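Local coordinates for protein aromatic amino acid aminotransferase I (Candida albicans WO-1, PDB 6HNU) that probably transfers the amino group of aromatic amino acids to 2-oxoglutarate, using pyridoxal 5'-phosphate as cofactor, at residues Gly106-Leu111 with Arg323-Ser328; Lys415-Val420 with Pro433-Lys438. All coordinates share one frame; numbering follows the deposited sequence.

Contact 1: Gly106-Leu111 with Arg323-Ser328; sequences GSTFGL and RLHEVS. Unlike the reference sequence in segment 106-111: Leu111 (reference Ser).
Thr108 pushes its methyl group against one turn of helix 315-327, and this is where the contact is tight: CG2 lies 3.2 Å from CB of His325. The methyl gets there because it stands anti to the backbone N, which sets OG1 beside that N and 3.5 Å from CG of Glu326. A branched, half-polar residue suits the spot, since the methyl packs on the helix while OG1 hydrogen-bonds to the carbonyl of Gln330. The Ser107-Gly110 type I turn, with its ST turn from Phe109 N to Ser107 OG, presents Thr108; the positive phi of Gly110 suits a residue without a side chain.

Round this methyl the contact is looser, bridged by water on two flanks. Toward Glu326, one water accepts from Thr108 N and donates to Glu326 OE2. Toward His325, another donates to Thr108 O and lies 2.6 Å from His325 ND1, whose ring bonds to Glu143 through NE2.

At the more open Glu326 end, Arg323 forms a side-on salt bridge, NE to OE1 and NH2 to OE2, both 2.9 Å; the oxygens lie in the guanidinium plane, but the carboxylate is tilted, met 36° and 31° out of its own plane. NH1 pairs with Glu319. Glu326 is about 7 Å from a bound phenylalanine, and the turn follows cofactor-binding Tyr105, so the contact packs this loop on the helix near the active site. The segments' polar groups join through water, and Arg323 probably keeps Glu326 ionised.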
# COMPACT_ATOMS: atom_id res chain seq x y z
N GLY B 106 1.68 13.27 4.79
CA GLY B 106 1.06 13.67 6.06
C GLY B 106 1.06 12.56 7.08
O GLY B 106 1.74 11.54 6.86
N SER B 107 0.30 12.73 8.17
CA SER B 107 0.19 11.75 9.28
C SER B 107 -0.25 10.40 8.71
O SER B 107 -1.23 10.37 7.91
CB SER B 107 -0.76 12.21 10.35
OG SER B 107 -1.00 11.16 11.27
N THR B 108 0.42 9.32 9.13
CA THR B 108 0.09 7.95 8.65
C THR B 108 -1.22 7.48 9.31
O THR B 108 -1.78 6.49 8.84
CB THR B 108 1.29 7.01 8.88
OG1 THR B 108 2.25 7.26 7.84
CG2 THR B 108 0.91 5.55 8.83
N PHE B 109 -1.70 8.12 10.38
CA PHE B 109 -2.99 7.76 11.03
C PHE B 109 -4.13 8.00 10.02
O PHE B 109 -5.09 7.23 10.02
CB PHE B 109 -3.25 8.60 12.28
CG PHE B 109 -2.45 8.18 13.49
CD1 PHE B 109 -1.14 8.61 13.64
CD2 PHE B 109 -3.03 7.45 14.50
CE1 PHE B 109 -0.42 8.27 14.77
CE2 PHE B 109 -2.31 7.12 15.63
CZ PHE B 109 -0.99 7.50 15.74
N GLY B 110 -4.00 9.05 9.21
CA GLY B 110 -4.95 9.41 8.13
C GLY B 110 -5.26 10.89 8.14
O GLY B 110 -4.85 11.59 9.11
N LEU B 111 -5.92 11.40 7.10
CA LEU B 111 -6.26 12.84 7.04
C LEU B 111 -7.45 13.13 7.96
O LEU B 111 -8.39 12.35 7.97
CB LEU B 111 -6.54 13.20 5.59
CG LEU B 111 -5.32 13.14 4.67
CD1 LEU B 111 -5.74 12.95 3.22
CD2 LEU B 111 -4.43 14.37 4.86
N ARG B 323 3.10 2.70 13.15
CA ARG B 323 4.57 2.53 13.02
C ARG B 323 4.88 1.65 11.81
O ARG B 323 5.76 1.99 11.02
CB ARG B 323 5.13 1.91 14.30
CG ARG B 323 4.91 2.79 15.52
CD ARG B 323 5.73 4.08 15.47
NE ARG B 323 5.12 5.23 14.80
CZ ARG B 323 4.22 6.06 15.32
NH1 ARG B 323 3.72 5.90 16.53
NH2 ARG B 323 3.79 7.08 14.59
N LEU B 324 4.17 0.54 11.65
CA LEU B 324 4.41 -0.36 10.50
C LEU B 324 4.03 0.36 9.21
O LEU B 324 4.86 0.35 8.25
CB LEU B 324 3.61 -1.64 10.66
CG LEU B 324 3.64 -2.59 9.46
CD1 LEU B 324 5.05 -3.01 9.08
CD2 LEU B 324 2.80 -3.83 9.78
N HIS B 325 2.87 1.01 9.17
CA HIS B 325 2.41 1.74 7.96
C HIS B 325 3.45 2.78 7.50
O HIS B 325 3.64 2.90 6.29
CB HIS B 325 1.05 2.38 8.21
CG HIS B 325 -0.09 1.44 8.09
ND1 HIS B 325 -1.35 1.84 8.45
CD2 HIS B 325 -0.22 0.19 7.60
CE1 HIS B 325 -2.20 0.86 8.20
NE2 HIS B 325 -1.56 -0.15 7.70
N GLU B 326 4.07 3.52 8.43
CA GLU B 326 5.12 4.53 8.14
C GLU B 326 6.22 3.98 7.23
O GLU B 326 6.65 4.74 6.37
CB GLU B 326 5.75 5.08 9.43
CG GLU B 326 4.85 6.14 9.97
CD GLU B 326 5.10 6.54 11.42
OE1 GLU B 326 5.91 5.88 12.11
OE2 GLU B 326 4.43 7.51 11.84
N VAL B 327 6.63 2.73 7.40
CA VAL B 327 7.76 2.13 6.62
C VAL B 327 7.29 1.03 5.67
O VAL B 327 8.16 0.33 5.10
CB VAL B 327 8.83 1.62 7.59
CG1 VAL B 327 9.38 2.79 8.40
CG2 VAL B 327 8.31 0.51 8.50
N SER B 328 5.99 0.86 5.46
CA SER B 328 5.42 -0.11 4.48
C SER B 328 4.61 0.70 3.45
O SER B 328 5.24 1.32 2.55
CB SER B 328 4.68 -1.22 5.19
OG SER B 328 3.52 -0.78 5.87
O HOH W 1 -2.69 3.99 9.20
O HOH W 2 2.56 9.25 10.89

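Contact 2: Lys415-Val420 with Pro433-Lys438; sequences KVEAAV and PGSWFK
Pro433, the last residue of strand 429-433, sets CB 3.5 Å from CD of Glu417, and the two side chains cross at about a right angle. Its ring thus packs against the root of the carboxylate, while its CG lies over one face of Trp436, toward the rim of the ring. Gly434 comes next and opens a 3-10 turn; its N is 3.2 Å from Glu417 OE2, but the angle is too poor for a hydrogen bond.

Ser435 supplies the polar grip. The firm bond is from its backbone N, which meets OE2 on the syn lone pair at 2.9 Å (157°). At chi1 65° its OG stays close to that N and can also reach OE1; the 2.5 Å between OG and OE1 is unusually short, so the exact length is doubtful. Glutamate has the needed length: its chain is extended, with CG anti to the backbone N (chi1 -172°). Trp436 turns its ring to His421 and packs on Ile31 of the second subunit, and Phe437 reaches Leu28 there.

A buried helix carboxylate is thereby bound at the first turn of a 3-10 segment, joining helix 413-426 to the end of strand 429-433, outermost in its sheet within this chain, in the small C-terminal domain of this aminotransferase.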
# COMPACT_ATOMS: atom_id res chain seq x y z
N LYS B 415 -12.71 -36.48 -5.81
CA LYS B 415 -12.89 -36.99 -7.19
C LYS B 415 -14.32 -36.75 -7.67
O LYS B 415 -14.50 -36.44 -8.86
CB LYS B 415 -12.50 -38.47 -7.23
CG LYS B 415 -11.00 -38.66 -7.23
CD LYS B 415 -10.62 -40.09 -7.45
CE LYS B 415 -9.12 -40.29 -7.48
NZ LYS B 415 -8.81 -41.69 -7.11
N VAL B 416 -15.31 -36.82 -6.76
CA VAL B 416 -16.70 -36.42 -7.09
C VAL B 416 -16.73 -34.92 -7.36
O VAL B 416 -17.32 -34.52 -8.34
CB VAL B 416 -17.68 -36.85 -5.98
CG1 VAL B 416 -19.07 -36.33 -6.29
CG2 VAL B 416 -17.71 -38.36 -5.81
N GLU B 417 -16.12 -34.12 -6.50
CA GLU B 417 -16.02 -32.64 -6.70
C GLU B 417 -15.43 -32.35 -8.08
O GLU B 417 -16.02 -31.54 -8.80
CB GLU B 417 -15.16 -32.01 -5.62
CG GLU B 417 -15.15 -30.49 -5.62
CD GLU B 417 -14.18 -29.93 -4.60
OE1 GLU B 417 -12.98 -30.26 -4.72
OE2 GLU B 417 -14.61 -29.16 -3.69
N ALA B 418 -14.30 -32.98 -8.44
CA ALA B 418 -13.63 -32.78 -9.75
C ALA B 418 -14.58 -33.17 -10.90
O ALA B 418 -14.67 -32.40 -11.86
CB ALA B 418 -12.34 -33.57 -9.81
N ALA B 419 -15.28 -34.30 -10.76
CA ALA B 419 -16.24 -34.79 -11.78
C ALA B 419 -17.36 -33.77 -11.96
O ALA B 419 -17.72 -33.46 -13.10
CB ALA B 419 -16.80 -36.14 -11.40
N VAL B 420 -17.94 -33.32 -10.86
CA VAL B 420 -19.05 -32.33 -10.96
C VAL B 420 -18.53 -31.04 -11.56
O VAL B 420 -19.23 -30.49 -12.41
CB VAL B 420 -19.75 -32.13 -9.60
CG1 VAL B 420 -20.68 -30.92 -9.63
CG2 VAL B 420 -20.48 -33.38 -9.19
N PRO B 433 -14.84 -24.89 -6.76
CA PRO B 433 -14.81 -26.02 -5.84
C PRO B 433 -14.47 -25.60 -4.41
O PRO B 433 -13.46 -24.93 -4.20
CB PRO B 433 -13.72 -26.95 -6.41
CG PRO B 433 -13.80 -26.65 -7.89
CD PRO B 433 -14.09 -25.17 -7.98
N GLY B 434 -15.27 -26.06 -3.46
CA GLY B 434 -15.11 -25.76 -2.04
C GLY B 434 -13.77 -26.19 -1.52
O GLY B 434 -13.27 -25.53 -0.61
N SER B 435 -13.21 -27.32 -1.99
CA SER B 435 -11.97 -27.87 -1.35
C SER B 435 -10.80 -26.88 -1.57
O SER B 435 -9.87 -26.89 -0.79
CB SER B 435 -11.65 -29.24 -1.92
OG SER B 435 -11.32 -29.13 -3.30
N TRP B 436 -10.88 -26.05 -2.59
CA TRP B 436 -9.83 -25.05 -2.92
C TRP B 436 -9.70 -24.03 -1.78
O TRP B 436 -8.65 -23.41 -1.71
CB TRP B 436 -10.11 -24.36 -4.25
CG TRP B 436 -10.11 -25.27 -5.44
CD1 TRP B 436 -10.05 -26.63 -5.45
CD2 TRP B 436 -10.27 -24.87 -6.81
NE1 TRP B 436 -10.16 -27.11 -6.73
CE2 TRP B 436 -10.26 -26.04 -7.59
CE3 TRP B 436 -10.41 -23.64 -7.46
CZ2 TRP B 436 -10.37 -26.01 -8.98
CZ3 TRP B 436 -10.49 -23.61 -8.84
CH2 TRP B 436 -10.50 -24.78 -9.58
N PHE B 437 -10.70 -23.91 -0.90
CA PHE B 437 -10.71 -22.90 0.20
C PHE B 437 -10.34 -23.55 1.51
O PHE B 437 -10.37 -22.88 2.56
CB PHE B 437 -12.06 -22.20 0.31
CG PHE B 437 -12.52 -21.56 -0.95
CD1 PHE B 437 -13.28 -22.24 -1.89
CD2 PHE B 437 -12.21 -20.23 -1.20
CE1 PHE B 437 -13.75 -21.59 -3.01
CE2 PHE B 437 -12.69 -19.59 -2.33
CZ PHE B 437 -13.42 -20.28 -3.26
N LYS B 438 -10.02 -24.84 1.50
CA LYS B 438 -9.74 -25.53 2.77
C LYS B 438 -8.44 -25.00 3.38
O LYS B 438 -7.45 -25.03 2.69
CB LYS B 438 -9.61 -27.04 2.52
CG LYS B 438 -9.45 -27.87 3.78
CD LYS B 438 -10.74 -28.03 4.55
CE LYS B 438 -10.60 -27.85 6.04
NZ LYS B 438 -9.43 -28.58 6.59

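In the fold
The two contacts come in series along the chain, contact 1 closing before contact 2 opens, and lie on opposite sides of its centre: their centres are 41 Å apart and their nearest atoms about 24 Å. Contact 1 belongs to the large cofactor-binding domain, where helix 315-327 follows strand 309-314 of the eight-stranded mixed sheet. Contact 2 belongs to the small domain, built on the four-stranded antiparallel sheet that ends in strand 429-433. They share no secondary-structure element; the long helix 334-377 falls between them in sequence. In each, neighbouring residues of the same segments touch the second subunit, so both border the dimer interface, as expected for a dimeric fold type I enzyme.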